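Local coordinates for protein triphenylmethane reductase (Citrobacter sp., PDB 2JL1) that reduces triphenylmethane dyes, probably with hydride from the NADPH form of the nucleotide it binds in a Rossmann-type domain, a reaction of interest for bioremediation, at residues I102-Y107 with A123-I128; I133-L138 with N193-L198; D145-E150 with W204-L209; I161-G166 with V221-V226. One frame throughout, in Å; residues are numbered along the deposited sequence.

Contact 1: residues I102-Y107 with A123-I128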
loop_
_atom_site.group_PDB
_atom_site.type_symbol
_atom_site.label_atom_id
_atom_site.label_comp_id
_atom_site.label_asym_id
_atom_site.label_seq_id
_atom_site.Cartn_x
_atom_site.Cartn_y
_atom_site.Cartn_z
ATOM N N ILE A 102 -5.890 -1.476 -15.971
ATOM C CA ILE A 102 -5.153 -0.361 -15.406
ATOM C C ILE A 102 -3.626 -0.567 -15.479
ATOM O O ILE A 102 -3.108 -1.567 -14.983
ATOM C CB ILE A 102 -5.619 -0.058 -13.963
ATOM C CG1 ILE A 102 -4.903 1.163 -13.394
ATOM C CG2 ILE A 102 -5.407 -1.263 -13.050
ATOM C CD1 ILE A 102 -5.801 1.980 -12.464
ATOM N N ALA A 103 -2.924 0.385 -16.095
ATOM C CA ALA A 103 -1.450 0.455 -16.038
ATOM C C ALA A 103 -1.063 1.585 -15.092
ATOM O O ALA A 103 -1.664 2.663 -15.163
ATOM C CB ALA A 103 -0.853 0.723 -17.424
ATOM N N TYR A 104 -0.043 1.353 -14.261
ATOM C CA TYR A 104 0.396 2.307 -13.254
ATOM C C TYR A 104 1.932 2.520 -13.327
ATOM O O TYR A 104 2.699 1.556 -13.347
ATOM C CB TYR A 104 -0.016 1.830 -11.844
ATOM C CG TYR A 104 0.578 2.699 -10.740
ATOM C CD1 TYR A 104 0.228 4.054 -10.619
ATOM C CD2 TYR A 104 1.537 2.189 -9.875
ATOM C CE1 TYR A 104 0.799 4.867 -9.638
ATOM C CE2 TYR A 104 2.121 3.000 -8.885
ATOM C CZ TYR A 104 1.752 4.325 -8.787
ATOM O OH TYR A 104 2.331 5.108 -7.836
ATOM N N THR A 105 2.362 3.781 -13.382
ATOM C CA THR A 105 3.781 4.129 -13.396
ATOM C C THR A 105 4.327 4.112 -11.969
ATOM O O THR A 105 4.189 5.105 -11.208
ATOM C CB THR A 105 4.044 5.530 -14.017
ATOM O OG1 THR A 105 3.332 6.517 -13.278
ATOM C CG2 THR A 105 3.606 5.556 -15.492
ATOM N N GLY A 106 4.958 2.995 -11.630
ATOM C CA GLY A 106 5.529 2.760 -10.297
ATOM C C GLY A 106 7.014 3.050 -10.329
ATOM O O GLY A 106 7.466 3.928 -11.059
ATOM N N TYR A 107 7.768 2.336 -9.513
ATOM C CA TYR A 107 9.190 2.624 -9.344
ATOM C C TYR A 107 9.892 1.270 -9.291
ATOM O O TYR A 107 9.465 0.379 -8.551
ATOM C CB TYR A 107 9.393 3.464 -8.082
ATOM C CG TYR A 107 10.822 3.834 -7.766
ATOM C CD1 TYR A 107 11.598 4.553 -8.689
ATOM C CD2 TYR A 107 11.391 3.491 -6.539
ATOM C CE1 TYR A 107 12.934 4.908 -8.409
ATOM C CE2 TYR A 107 12.733 3.845 -6.238
ATOM C CZ TYR A 107 13.491 4.560 -7.186
ATOM O OH TYR A 107 14.810 4.913 -6.923
ATOM N N ALA A 123 2.346 1.009 -1.931
ATOM C CA ALA A 123 0.992 1.181 -1.379
ATOM C C ALA A 123 -0.027 1.256 -2.517
ATOM O O ALA A 123 -1.118 0.658 -2.441
ATOM C CB ALA A 123 0.917 2.443 -0.477
ATOM N N THR A 124 0.336 1.975 -3.587
ATOM C CA THR A 124 -0.549 2.176 -4.740
ATOM C C THR A 124 -0.738 0.883 -5.532
ATOM O O THR A 124 -1.866 0.543 -5.934
ATOM C CB THR A 124 -0.028 3.329 -5.641
ATOM O OG1 THR A 124 0.064 4.510 -4.830
ATOM C CG2 THR A 124 -0.992 3.569 -6.825
ATOM N N GLU A 125 0.350 0.142 -5.728
ATOM C CA GLU A 125 0.257 -1.193 -6.340
ATOM C C GLU A 125 -0.708 -2.117 -5.565
ATOM O O GLU A 125 -1.572 -2.758 -6.167
ATOM C CB GLU A 125 1.630 -1.860 -6.458
ATOM C CG GLU A 125 2.468 -1.353 -7.650
ATOM C CD GLU A 125 3.784 -2.110 -7.839
ATOM O OE1 GLU A 125 3.958 -3.228 -7.265
ATOM O OE2 GLU A 125 4.650 -1.574 -8.585
ATOM N N TYR A 126 -0.550 -2.195 -4.243
ATOM C CA TYR A 126 -1.480 -2.967 -3.415
ATOM C C TYR A 126 -2.911 -2.477 -3.486
ATOM O O TYR A 126 -3.838 -3.299 -3.493
ATOM C CB TYR A 126 -1.003 -3.064 -1.963
ATOM C CG TYR A 126 0.070 -4.077 -1.788
ATOM C CD1 TYR A 126 -0.209 -5.448 -1.957
ATOM C CD2 TYR A 126 1.368 -3.702 -1.474
ATOM C CE1 TYR A 126 0.786 -6.403 -1.808
ATOM C CE2 TYR A 126 2.366 -4.660 -1.309
ATOM C CZ TYR A 126 2.061 -6.005 -1.486
ATOM O OH TYR A 126 3.031 -6.956 -1.331
ATOM N N ALA A 127 -3.110 -1.158 -3.554
ATOM C CA ALA A 127 -4.442 -0.600 -3.783
ATOM C C ALA A 127 -5.064 -1.096 -5.096
ATOM O O ALA A 127 -6.217 -1.517 -5.130
ATOM C CB ALA A 127 -4.419 0.943 -3.745
ATOM N N ILE A 128 -4.291 -1.049 -6.179
ATOM C CA ILE A 128 -4.770 -1.533 -7.483
ATOM C C ILE A 128 -5.104 -3.031 -7.444
ATOM O O ILE A 128 -6.089 -3.475 -8.065
ATOM C CB ILE A 128 -3.745 -1.223 -8.611
ATOM C CG1 ILE A 128 -3.727 0.284 -8.868
ATOM C CG2 ILE A 128 -4.073 -2.049 -9.892
ATOM C CD1 ILE A 128 -2.452 0.834 -9.636
HETATM O O HOH W 1 4.157 0.050 -11.167
HETATM O O HOH W 2 6.523 0.268 -7.883
#
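Y104 of strand 101-107 offers one face of its ring to T124 of helix 117-130. The methyl CG2 of T124 stands over that face, displaced toward the rim, 3.6 Å from the centroid of the Y104 ring, a CH-pi contact in which the two side chains cross at about a right angle. CG2 of T124 is anti to its own backbone N, while OG1 (chi1 -58°) lies beside that N and bonds to V120 O and H87 ND1. Y104 OH is hydrogen-bonded to H121 ND1.

Apolar contacts carry the rest of the direct packing, and I128 divides itself between two strand residues. Its CD1 presses on Y104 CB at 3.4 Å, and its other branch, CG2, meets I102 CG2 at 3.5 Å.

Polar contacts across the pair all run through water. E125 OE2 accepts from two water molecules. Water 1 donates both to OE2 and to Y104 O, the latter at 3.0 Å. Water 2 lies 2.7 Å from E125 OE2 and accepts from Y107 N. The same OE2 forms a salt bridge with R139.

The axes of segments 102-107 and 123-128 run roughly antiparallel, at 149°, and come within 9.6 Å; they belong to the first two elements of the beta-alpha-beta unit completed by strand 135-140. The chemistry thus changes along the strand: hydrocarbon at I102, an aromatic face at Y104 and, facing its C-terminal end, the buried carboxylate of E125, held by two waters and an arginine, which would probably favour its charged form.

Contact 2: residues I133-L138 with N193-L198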
loop_
_atom_site.group_PDB
_atom_site.type_symbol
_atom_site.label_atom_id
_atom_site.label_comp_id
_atom_site.label_asym_id
_atom_site.label_seq_id
_atom_site.Cartn_x
_atom_site.Cartn_y
_atom_site.Cartn_z
ATOM N N ILE A 133 -9.034 -5.401 -11.050
ATOM C CA ILE A 133 -8.834 -4.984 -12.441
ATOM C C ILE A 133 -7.490 -5.536 -12.934
ATOM O O ILE A 133 -6.468 -5.387 -12.248
ATOM C CB ILE A 133 -8.862 -3.435 -12.623
ATOM C CG1 ILE A 133 -10.139 -2.805 -12.048
ATOM C CG2 ILE A 133 -8.699 -3.050 -14.104
ATOM C CD1 ILE A 133 -10.092 -1.221 -12.021
ATOM N N PRO A 134 -7.482 -6.187 -14.120
ATOM C CA PRO A 134 -6.230 -6.600 -14.773
ATOM C C PRO A 134 -5.262 -5.426 -14.824
ATOM O O PRO A 134 -5.636 -4.360 -15.323
ATOM C CB PRO A 134 -6.683 -6.941 -16.197
ATOM C CG PRO A 134 -8.126 -7.333 -16.052
ATOM C CD PRO A 134 -8.675 -6.545 -14.915
ATOM N N TYR A 135 -4.044 -5.617 -14.315
ATOM C CA TYR A 135 -3.089 -4.504 -14.120
ATOM C C TYR A 135 -1.815 -4.727 -14.914
ATOM O O TYR A 135 -1.487 -5.857 -15.305
ATOM C CB TYR A 135 -2.714 -4.330 -12.628
ATOM C CG TYR A 135 -1.951 -5.528 -12.081
ATOM C CD1 TYR A 135 -0.558 -5.625 -12.226
ATOM C CD2 TYR A 135 -2.629 -6.590 -11.470
ATOM C CE1 TYR A 135 0.143 -6.735 -11.751
ATOM C CE2 TYR A 135 -1.938 -7.706 -10.988
ATOM C CZ TYR A 135 -0.566 -7.777 -11.144
ATOM O OH TYR A 135 0.106 -8.877 -10.691
ATOM N N THR A 136 -1.094 -3.638 -15.150
ATOM C CA THR A 136 0.296 -3.703 -15.567
ATOM C C THR A 136 1.048 -2.681 -14.732
ATOM O O THR A 136 0.732 -1.499 -14.766
ATOM C CB THR A 136 0.520 -3.347 -17.047
ATOM O OG1 THR A 136 -0.312 -4.168 -17.893
ATOM C CG2 THR A 136 1.998 -3.600 -17.412
ATOM N N PHE A 137 2.050 -3.138 -13.997
ATOM C CA PHE A 137 2.852 -2.229 -13.196
ATOM C C PHE A 137 4.113 -1.921 -13.991
ATOM O O PHE A 137 4.958 -2.788 -14.237
ATOM C CB PHE A 137 3.150 -2.840 -11.825
ATOM C CG PHE A 137 1.926 -3.038 -10.980
ATOM C CD1 PHE A 137 1.857 -4.090 -10.073
ATOM C CD2 PHE A 137 0.832 -2.182 -11.095
ATOM C CE1 PHE A 137 0.740 -4.265 -9.266
ATOM C CE2 PHE A 137 -0.312 -2.390 -10.305
ATOM C CZ PHE A 137 -0.345 -3.436 -9.398
ATOM N N LEU A 138 4.159 -0.696 -14.481
ATOM C CA LEU A 138 5.232 -0.181 -15.284
ATOM C C LEU A 138 6.175 0.470 -14.289
ATOM O O LEU A 138 6.025 1.650 -13.931
ATOM C CB LEU A 138 4.672 0.870 -16.274
ATOM C CG LEU A 138 3.651 0.368 -17.310
ATOM C CD1 LEU A 138 2.873 1.539 -17.979
ATOM C CD2 LEU A 138 4.316 -0.517 -18.361
ATOM N N ASN A 193 -1.820 -8.409 -15.764
ATOM C CA ASN A 193 -1.317 -8.957 -14.507
ATOM C C ASN A 193 0.200 -9.181 -14.494
ATOM O O ASN A 193 0.693 -10.201 -14.010
ATOM C CB ASN A 193 -2.096 -10.226 -14.151
ATOM C CG ASN A 193 -3.587 -9.978 -14.063
ATOM O OD1 ASN A 193 -4.396 -10.815 -14.492
ATOM N ND2 ASN A 193 -3.969 -8.840 -13.494
ATOM N N LYS A 194 0.935 -8.206 -15.018
ATOM C CA LYS A 194 2.409 -8.290 -15.099
ATOM C C LYS A 194 3.055 -7.082 -14.465
ATOM O O LYS A 194 2.473 -5.995 -14.471
ATOM C CB LYS A 194 2.857 -8.342 -16.566
ATOM C CG LYS A 194 2.277 -9.476 -17.363
ATOM C CD LYS A 194 3.147 -10.687 -17.321
ATOM C CE LYS A 194 2.466 -11.848 -18.013
ATOM N NZ LYS A 194 2.643 -11.778 -19.497
ATOM N N THR A 195 4.252 -7.286 -13.912
ATOM C CA THR A 195 5.087 -6.217 -13.382
ATOM C C THR A 195 6.339 -6.189 -14.258
ATOM O O THR A 195 6.924 -7.241 -14.543
ATOM C CB THR A 195 5.438 -6.437 -11.861
ATOM O OG1 THR A 195 4.229 -6.481 -11.083
ATOM C CG2 THR A 195 6.317 -5.320 -11.311
ATOM N N TYR A 196 6.723 -4.989 -14.713
ATOM C CA TYR A 196 7.966 -4.800 -15.446
ATOM C C TYR A 196 8.841 -3.836 -14.682
ATOM O O TYR A 196 8.357 -2.816 -14.200
ATOM C CB TYR A 196 7.697 -4.243 -16.866
ATOM C CG TYR A 196 6.888 -5.173 -17.709
ATOM C CD1 TYR A 196 7.404 -6.403 -18.118
ATOM C CD2 TYR A 196 5.584 -4.849 -18.070
ATOM C CE1 TYR A 196 6.623 -7.306 -18.890
ATOM C CE2 TYR A 196 4.811 -5.718 -18.817
ATOM C CZ TYR A 196 5.328 -6.934 -19.229
ATOM O OH TYR A 196 4.546 -7.772 -19.976
ATOM N N ASN A 197 10.122 -4.157 -14.544
ATOM C CA ASN A 197 11.079 -3.192 -13.984
ATOM C C ASN A 197 11.778 -2.536 -15.168
ATOM O O ASN A 197 12.617 -3.146 -15.806
ATOM C CB ASN A 197 12.048 -3.874 -12.998
ATOM C CG ASN A 197 11.362 -4.340 -11.720
ATOM O OD1 ASN A 197 11.005 -3.539 -10.829
ATOM N ND2 ASN A 197 11.210 -5.648 -11.597
ATOM N N LEU A 198 11.360 -1.307 -15.488
ATOM C CA LEU A 198 11.746 -0.617 -16.709
ATOM C C LEU A 198 12.977 0.260 -16.476
ATOM O O LEU A 198 12.876 1.440 -16.145
ATOM C CB LEU A 198 10.534 0.169 -17.292
ATOM C CG LEU A 198 9.272 -0.657 -17.611
ATOM C CD1 LEU A 198 8.061 0.228 -18.004
ATOM C CD2 LEU A 198 9.538 -1.719 -18.724
HETATM O O HOH W 3 2.766 -8.881 -11.092
#
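Y135 O takes two backbone N-H groups, both weakly: N193 N is 2.6 Å from Y135 O but bent to 123° at the hydrogen, and K194 N is 3.4 Å from it. Farther along, the parallel pairing becomes regular, with F137 N bonded to K194 O at 2.9 Å and Y196 N to F137 O at 2.9 Å, the latter almost straight at 177°.

Y135 has its CG between the backbone N and the carbonyl carbon (chi1 65°), and its ring lies beneath N193, whose CA sits over the ring centre, 3.7 Å from the Y135 centroid. Water 3 bridges the hydroxyls of this pair of strands, 2.7 Å from Y135 OH and 2.8 Å from T195 OG1. On the face bearing T136 and L138, T136 CG2 meets the edge of the Y196 ring, while L138 CD2 touches L198 CD1 at 3.8 Å. T136 OG1 and Y196 OH both bond to H191.

Strand 194-198 is the outermost strand at this end of the seven-stranded parallel sheet, and strand 135-140 joins it to strand 101-107. Helix 117-130 covers the face of Y135 and F137; helix 175-186 packs on T136, L138 and L198.

Contact 3: residues D145-E150 with W204-L209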
loop_
_atom_site.group_PDB
_atom_site.type_symbol
_atom_site.label_atom_id
_atom_site.label_comp_id
_atom_site.label_asym_id
_atom_site.label_seq_id
_atom_site.Cartn_x
_atom_site.Cartn_y
_atom_site.Cartn_z
ATOM N N ASP A 145 16.747 12.174 -17.826
ATOM C CA ASP A 145 16.512 13.625 -18.049
ATOM C C ASP A 145 16.728 14.444 -16.793
ATOM O O ASP A 145 17.004 15.627 -16.888
ATOM C CB ASP A 145 15.069 13.914 -18.550
ATOM C CG ASP A 145 14.549 12.878 -19.531
ATOM O OD1 ASP A 145 14.516 11.679 -19.199
ATOM O OD2 ASP A 145 14.112 13.266 -20.643
ATOM N N PHE A 146 16.610 13.816 -15.618
ATOM C CA PHE A 146 16.845 14.497 -14.345
ATOM C C PHE A 146 18.306 14.924 -14.274
ATOM O O PHE A 146 18.602 16.019 -13.819
ATOM C CB PHE A 146 16.470 13.614 -13.140
ATOM C CG PHE A 146 16.625 14.304 -11.808
ATOM C CD1 PHE A 146 15.703 15.278 -11.404
ATOM C CD2 PHE A 146 17.695 14.002 -10.968
ATOM C CE1 PHE A 146 15.839 15.931 -10.183
ATOM C CE2 PHE A 146 17.853 14.665 -9.745
ATOM C CZ PHE A 146 16.909 15.627 -9.354
ATOM N N PHE A 147 19.198 14.079 -14.798
ATOM C CA PHE A 147 20.646 14.282 -14.720
ATOM C C PHE A 147 21.253 14.890 -16.014
ATOM O O PHE A 147 22.285 15.562 -15.991
ATOM C CB PHE A 147 21.319 12.933 -14.435
ATOM C CG PHE A 147 20.709 12.180 -13.279
ATOM C CD1 PHE A 147 20.935 12.592 -11.976
ATOM C CD2 PHE A 147 19.881 11.082 -13.502
ATOM C CE1 PHE A 147 20.376 11.891 -10.887
ATOM C CE2 PHE A 147 19.314 10.381 -12.427
ATOM C CZ PHE A 147 19.545 10.797 -11.129
ATOM N N VAL A 148 20.602 14.636 -17.141
ATOM C CA VAL A 148 21.157 14.984 -18.434
ATOM C C VAL A 148 20.138 15.855 -19.156
ATOM O O VAL A 148 19.156 15.372 -19.698
ATOM C CB VAL A 148 21.489 13.727 -19.268
ATOM C CG1 VAL A 148 22.098 14.118 -20.613
ATOM C CG2 VAL A 148 22.445 12.791 -18.502
ATOM N N ASN A 149 20.395 17.155 -19.146
ATOM C CA ASN A 149 19.456 18.145 -19.657
ATOM C C ASN A 149 20.283 19.368 -19.999
ATOM O O ASN A 149 21.519 19.329 -19.850
ATOM C CB ASN A 149 18.357 18.464 -18.618
ATOM C CG ASN A 149 18.921 18.791 -17.239
ATOM O OD1 ASN A 149 19.698 19.735 -17.078
ATOM N ND2 ASN A 149 18.546 17.999 -16.244
ATOM N N GLU A 150 19.612 20.439 -20.446
ATOM C CA GLU A 150 20.282 21.675 -20.900
ATOM C C GLU A 150 21.146 22.301 -19.807
ATOM O O GLU A 150 22.099 23.023 -20.096
ATOM C CB GLU A 150 19.248 22.683 -21.427
ATOM C CG GLU A 150 18.260 23.187 -20.345
ATOM C CD GLU A 150 17.094 24.005 -20.906
ATOM O OE1 GLU A 150 17.243 24.587 -22.007
ATOM O OE2 GLU A 150 16.028 24.070 -20.234
ATOM N N TRP A 204 25.489 3.555 -15.954
ATOM C CA TRP A 204 26.585 4.518 -16.089
ATOM C C TRP A 204 26.921 5.092 -14.716
ATOM O O TRP A 204 26.219 4.842 -13.730
ATOM C CB TRP A 204 26.171 5.636 -17.063
ATOM C CG TRP A 204 24.815 6.316 -16.752
ATOM C CD1 TRP A 204 23.589 5.894 -17.154
ATOM C CD2 TRP A 204 24.596 7.554 -16.039
ATOM N NE1 TRP A 204 22.616 6.755 -16.720
ATOM C CE2 TRP A 204 23.200 7.792 -16.044
ATOM C CE3 TRP A 204 25.440 8.478 -15.407
ATOM C CZ2 TRP A 204 22.619 8.914 -15.421
ATOM C CZ3 TRP A 204 24.875 9.591 -14.785
ATOM C CH2 TRP A 204 23.474 9.803 -14.793
ATOM N N THR A 205 28.017 5.830 -14.640
ATOM C CA THR A 205 28.395 6.479 -13.413
ATOM C C THR A 205 28.574 7.945 -13.780
ATOM O O THR A 205 28.635 8.301 -14.987
ATOM C CB THR A 205 29.718 5.902 -12.852
ATOM O OG1 THR A 205 30.749 6.047 -13.839
ATOM C CG2 THR A 205 29.554 4.389 -12.494
ATOM N N PHE A 206 28.705 8.795 -12.775
ATOM C CA PHE A 206 28.932 10.215 -13.063
ATOM C C PHE A 206 30.317 10.517 -13.644
ATOM O O PHE A 206 30.458 11.430 -14.455
ATOM C CB PHE A 206 28.582 11.081 -11.858
ATOM C CG PHE A 206 27.110 11.249 -11.682
ATOM C CD1 PHE A 206 26.385 10.367 -10.885
ATOM C CD2 PHE A 206 26.423 12.256 -12.372
ATOM C CE1 PHE A 206 25.008 10.505 -10.736
ATOM C CE2 PHE A 206 25.009 12.388 -12.242
ATOM C CZ PHE A 206 24.313 11.502 -11.428
ATOM N N ASP A 207 31.327 9.736 -13.256
ATOM C CA ASP A 207 32.612 9.749 -13.963
ATOM C C ASP A 207 32.438 9.584 -15.469
ATOM O O ASP A 207 33.016 10.351 -16.239
ATOM C CB ASP A 207 33.559 8.669 -13.429
ATOM C CG ASP A 207 34.304 9.109 -12.195
ATOM O OD1 ASP A 207 34.063 10.228 -11.691
ATOM O OD2 ASP A 207 35.175 8.349 -11.742
ATOM N N GLU A 208 31.651 8.588 -15.872
ATOM C CA GLU A 208 31.331 8.304 -17.269
ATOM C C GLU A 208 30.570 9.453 -17.933
ATOM O O GLU A 208 30.849 9.808 -19.072
ATOM C CB GLU A 208 30.474 7.039 -17.402
ATOM C CG GLU A 208 30.299 6.633 -18.860
ATOM C CD GLU A 208 29.555 5.331 -19.069
ATOM O OE1 GLU A 208 29.211 4.639 -18.081
ATOM O OE2 GLU A 208 29.348 4.995 -20.258
ATOM N N LEU A 209 29.592 10.018 -17.217
ATOM C CA LEU A 209 28.882 11.178 -17.724
ATOM C C LEU A 209 29.820 12.354 -17.998
ATOM O O LEU A 209 29.644 13.064 -18.994
ATOM C CB LEU A 209 27.771 11.624 -16.743
ATOM C CG LEU A 209 26.899 12.809 -17.206
ATOM C CD1 LEU A 209 26.280 12.535 -18.588
ATOM C CD2 LEU A 209 25.803 13.089 -16.176
#
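F147 gives the most surface to this contact, its ring meeting W204 and F206 together. The ring receives two edges in offset edge-to-face pairs. W204 brings the outer rim of its six-membered ring, whose centroid is 5.8 Å from that of F147 with the planes at 74°; its CH2 reaches F147 CB at 3.8 Å. F206 comes in with its tip, CZ lying 3.6 Å from F147 CD1, centroids 5.6 Å apart and planes at 76°. The two partners also meet each other, W204 CZ3 standing 3.7 Å over the centre of the F206 ring, which makes the three residues an aromatic cluster.

Outside the cluster, W204 NE1 bonds to S172 OG, and Y252 of helix 242-256 meets F206 edge-to-face. This cluster lies beyond the Rossmann sheet, among the helices of the smaller, mostly C-terminal region, and the side chain of F147 comes within about 6 Å of the bound NADP, nearest atoms. In short-chain dehydrogenase relatives this region commonly shapes the substrate side of the cleft, and the same may hold here.

V148 and L209 make the second, purely aliphatic part. Their side chains slide past each other in opposite directions, with V148 CG2 3.8 Å from L209 CD1. L209 sits in the first turn of helix 206-217, where its N bonds to T205 O at 3.0 Å and T205 is the N-cap, its OG1 weakly accepting from E208 N. V281 of helix 277-285 packs against both V148 and L209.

Contact 4: residues I161-G166 with V221-V226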
loop_
_atom_site.group_PDB
_atom_site.type_symbol
_atom_site.label_atom_id
_atom_site.label_comp_id
_atom_site.label_asym_id
_atom_site.label_seq_id
_atom_site.Cartn_x
_atom_site.Cartn_y
_atom_site.Cartn_z
ATOM N N ILE A 161 31.137 18.453 -13.106
ATOM C CA ILE A 161 29.844 17.970 -12.625
ATOM C C ILE A 161 30.060 17.670 -11.145
ATOM O O ILE A 161 30.911 16.849 -10.812
ATOM C CB ILE A 161 29.412 16.665 -13.335
ATOM C CG1 ILE A 161 29.200 16.905 -14.833
ATOM C CG2 ILE A 161 28.142 16.110 -12.710
ATOM C CD1 ILE A 161 28.951 15.597 -15.649
ATOM N N VAL A 162 29.307 18.349 -10.273
ATOM C CA VAL A 162 29.458 18.218 -8.819
ATOM C C VAL A 162 28.277 17.411 -8.252
ATOM O O VAL A 162 27.102 17.790 -8.432
ATOM C CB VAL A 162 29.571 19.633 -8.133
ATOM C CG1 VAL A 162 29.752 19.518 -6.619
ATOM C CG2 VAL A 162 30.728 20.415 -8.703
ATOM N N THR A 163 28.571 16.260 -7.648
ATOM C CA THR A 163 27.530 15.413 -7.048
ATOM C C THR A 163 28.044 14.790 -5.778
ATOM O O THR A 163 29.238 14.683 -5.589
ATOM C CB THR A 163 27.181 14.181 -7.940
ATOM O OG1 THR A 163 28.174 13.166 -7.752
ATOM C CG2 THR A 163 27.113 14.542 -9.398
ATOM N N ASN A 164 27.136 14.311 -4.936
ATOM C CA ASN A 164 27.541 13.427 -3.844
ATOM C C ASN A 164 27.188 11.957 -4.112
ATOM O O ASN A 164 26.950 11.206 -3.169
ATOM C CB ASN A 164 26.944 13.897 -2.504
ATOM C CG ASN A 164 25.441 14.099 -2.568
ATOM O OD1 ASN A 164 24.939 14.764 -3.470
ATOM N ND2 ASN A 164 24.711 13.534 -1.605
ATOM N N ALA A 165 27.228 11.541 -5.384
ATOM C CA ALA A 165 26.864 10.173 -5.792
ATOM C C ALA A 165 28.012 9.174 -5.763
ATOM O O ALA A 165 27.794 7.976 -5.931
ATOM C CB ALA A 165 26.246 10.181 -7.193
ATOM N N GLY A 166 29.232 9.649 -5.551
ATOM C CA GLY A 166 30.417 8.813 -5.679
ATOM C C GLY A 166 30.457 8.064 -7.003
ATOM O O GLY A 166 30.232 8.648 -8.084
ATOM N N VAL A 221 35.658 18.161 -18.689
ATOM C CA VAL A 221 34.743 18.257 -17.541
ATOM C C VAL A 221 35.086 17.060 -16.633
ATOM O O VAL A 221 35.153 15.937 -17.114
ATOM C CB VAL A 221 33.244 18.189 -17.996
ATOM C CG1 VAL A 221 32.280 18.193 -16.785
ATOM C CG2 VAL A 221 32.903 19.309 -18.956
ATOM N N VAL A 222 35.328 17.306 -15.345
ATOM C CA VAL A 222 35.543 16.220 -14.383
ATOM C C VAL A 222 34.293 16.009 -13.518
ATOM O O VAL A 222 33.463 16.908 -13.374
ATOM C CB VAL A 222 36.795 16.452 -13.462
ATOM C CG1 VAL A 222 38.067 16.643 -14.291
ATOM C CG2 VAL A 222 36.597 17.629 -12.544
ATOM N N HIS A 223 34.129 14.808 -12.978
ATOM C CA HIS A 223 33.167 14.615 -11.915
ATOM C C HIS A 223 33.888 14.938 -10.611
ATOM O O HIS A 223 34.900 14.329 -10.302
ATOM C CB HIS A 223 32.658 13.188 -11.909
ATOM C CG HIS A 223 31.763 12.860 -10.749
ATOM N ND1 HIS A 223 31.790 11.631 -10.124
ATOM C CD2 HIS A 223 30.839 13.595 -10.094
ATOM C CE1 HIS A 223 30.912 11.622 -9.137
ATOM N NE2 HIS A 223 30.317 12.799 -9.102
ATOM N N GLN A 224 33.343 15.893 -9.862
ATOM C CA GLN A 224 33.899 16.374 -8.608
ATOM C C GLN A 224 33.000 15.878 -7.477
ATOM O O GLN A 224 31.890 16.365 -7.309
ATOM C CB GLN A 224 33.961 17.916 -8.634
ATOM C CG GLN A 224 34.641 18.577 -7.448
ATOM C CD GLN A 224 34.589 20.109 -7.523
ATOM O OE1 GLN A 224 34.781 20.699 -8.592
ATOM N NE2 GLN A 224 34.325 20.755 -6.381
ATOM N N PRO A 225 33.488 14.888 -6.696
ATOM C CA PRO A 225 32.671 14.215 -5.690
ATOM C C PRO A 225 32.720 15.018 -4.392
ATOM O O PRO A 225 33.795 15.467 -3.980
ATOM C CB PRO A 225 33.373 12.853 -5.555
ATOM C CG PRO A 225 34.873 13.215 -5.746
ATOM C CD PRO A 225 34.885 14.381 -6.713
ATOM N N VAL A 226 31.564 15.280 -3.795
ATOM C CA VAL A 226 31.517 16.050 -2.536
ATOM C C VAL A 226 30.614 15.337 -1.552
ATOM O O VAL A 226 29.984 14.357 -1.911
ATOM C CB VAL A 226 31.029 17.524 -2.736
ATOM C CG1 VAL A 226 32.021 18.326 -3.591
ATOM C CG2 VAL A 226 29.637 17.567 -3.342
HETATM O O HOH W 4 30.562 11.816 -3.223
#
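A small parallel sheet of two strands, separate from the Rossmann sheet, pairs I161-T163 with V222-P225. I161 is bonded to strand 222-225 through both its N and its O, the N to V222 O at 2.8 Å and the O to Q224 N at 2.8 Å. T163 N follows with a weak bond to Q224 O, and V226 N closes the pairing on T163 O at 3.0 Å.

The side chain of H223 lies along one face of this pair. NE2 shares a 2.6 Å hydrogen bond with T163 OG1, in the plane of the imidazole, and ND1 bonds to D207 OD1 of helix 206-217; these two bonds fix the ring's rotation. Carbonyls flank its edge, I161 O 3.3 Å from CD2 and G166 O 3.2 Å from CE1. T163 OG1 is placed between its backbone N and carbonyl carbon (chi1 80°), and the same OG1 accepts from A165 N at 3.0 Å, which makes an ST turn. On the other face V162 and Q224 lie side by side, and V162 CG1 touches V226 CG2.

Helices 206-217 and 242-256 pack on the H223 face, consistent with the smaller domain of NmrA-like and other atypical short-chain dehydrogenases, which resemble the extended ones.

Overall arrangement
The four contacts fall into two groups on opposite sides of the chain's centre. Contacts 1 and 2, with centres 8 Å apart, share the seven-stranded parallel sheet through the neighbouring strands 101-107 and 135-140, and helix 117-130 leads from one to the other. Contacts 3 and 4, with centres 11 Å apart, meet through helix 206-217, which is followed by strand 222-225. Between the groups the centres lie 28 to 35 Å apart. Contact 1 closes before the others open, whereas contacts 2, 3 and 4 alternate along the chain: it leaves the sheet after strand 135-140, returns for strand 194-198 and leaves again for the smaller region, with NADP bound near the junction.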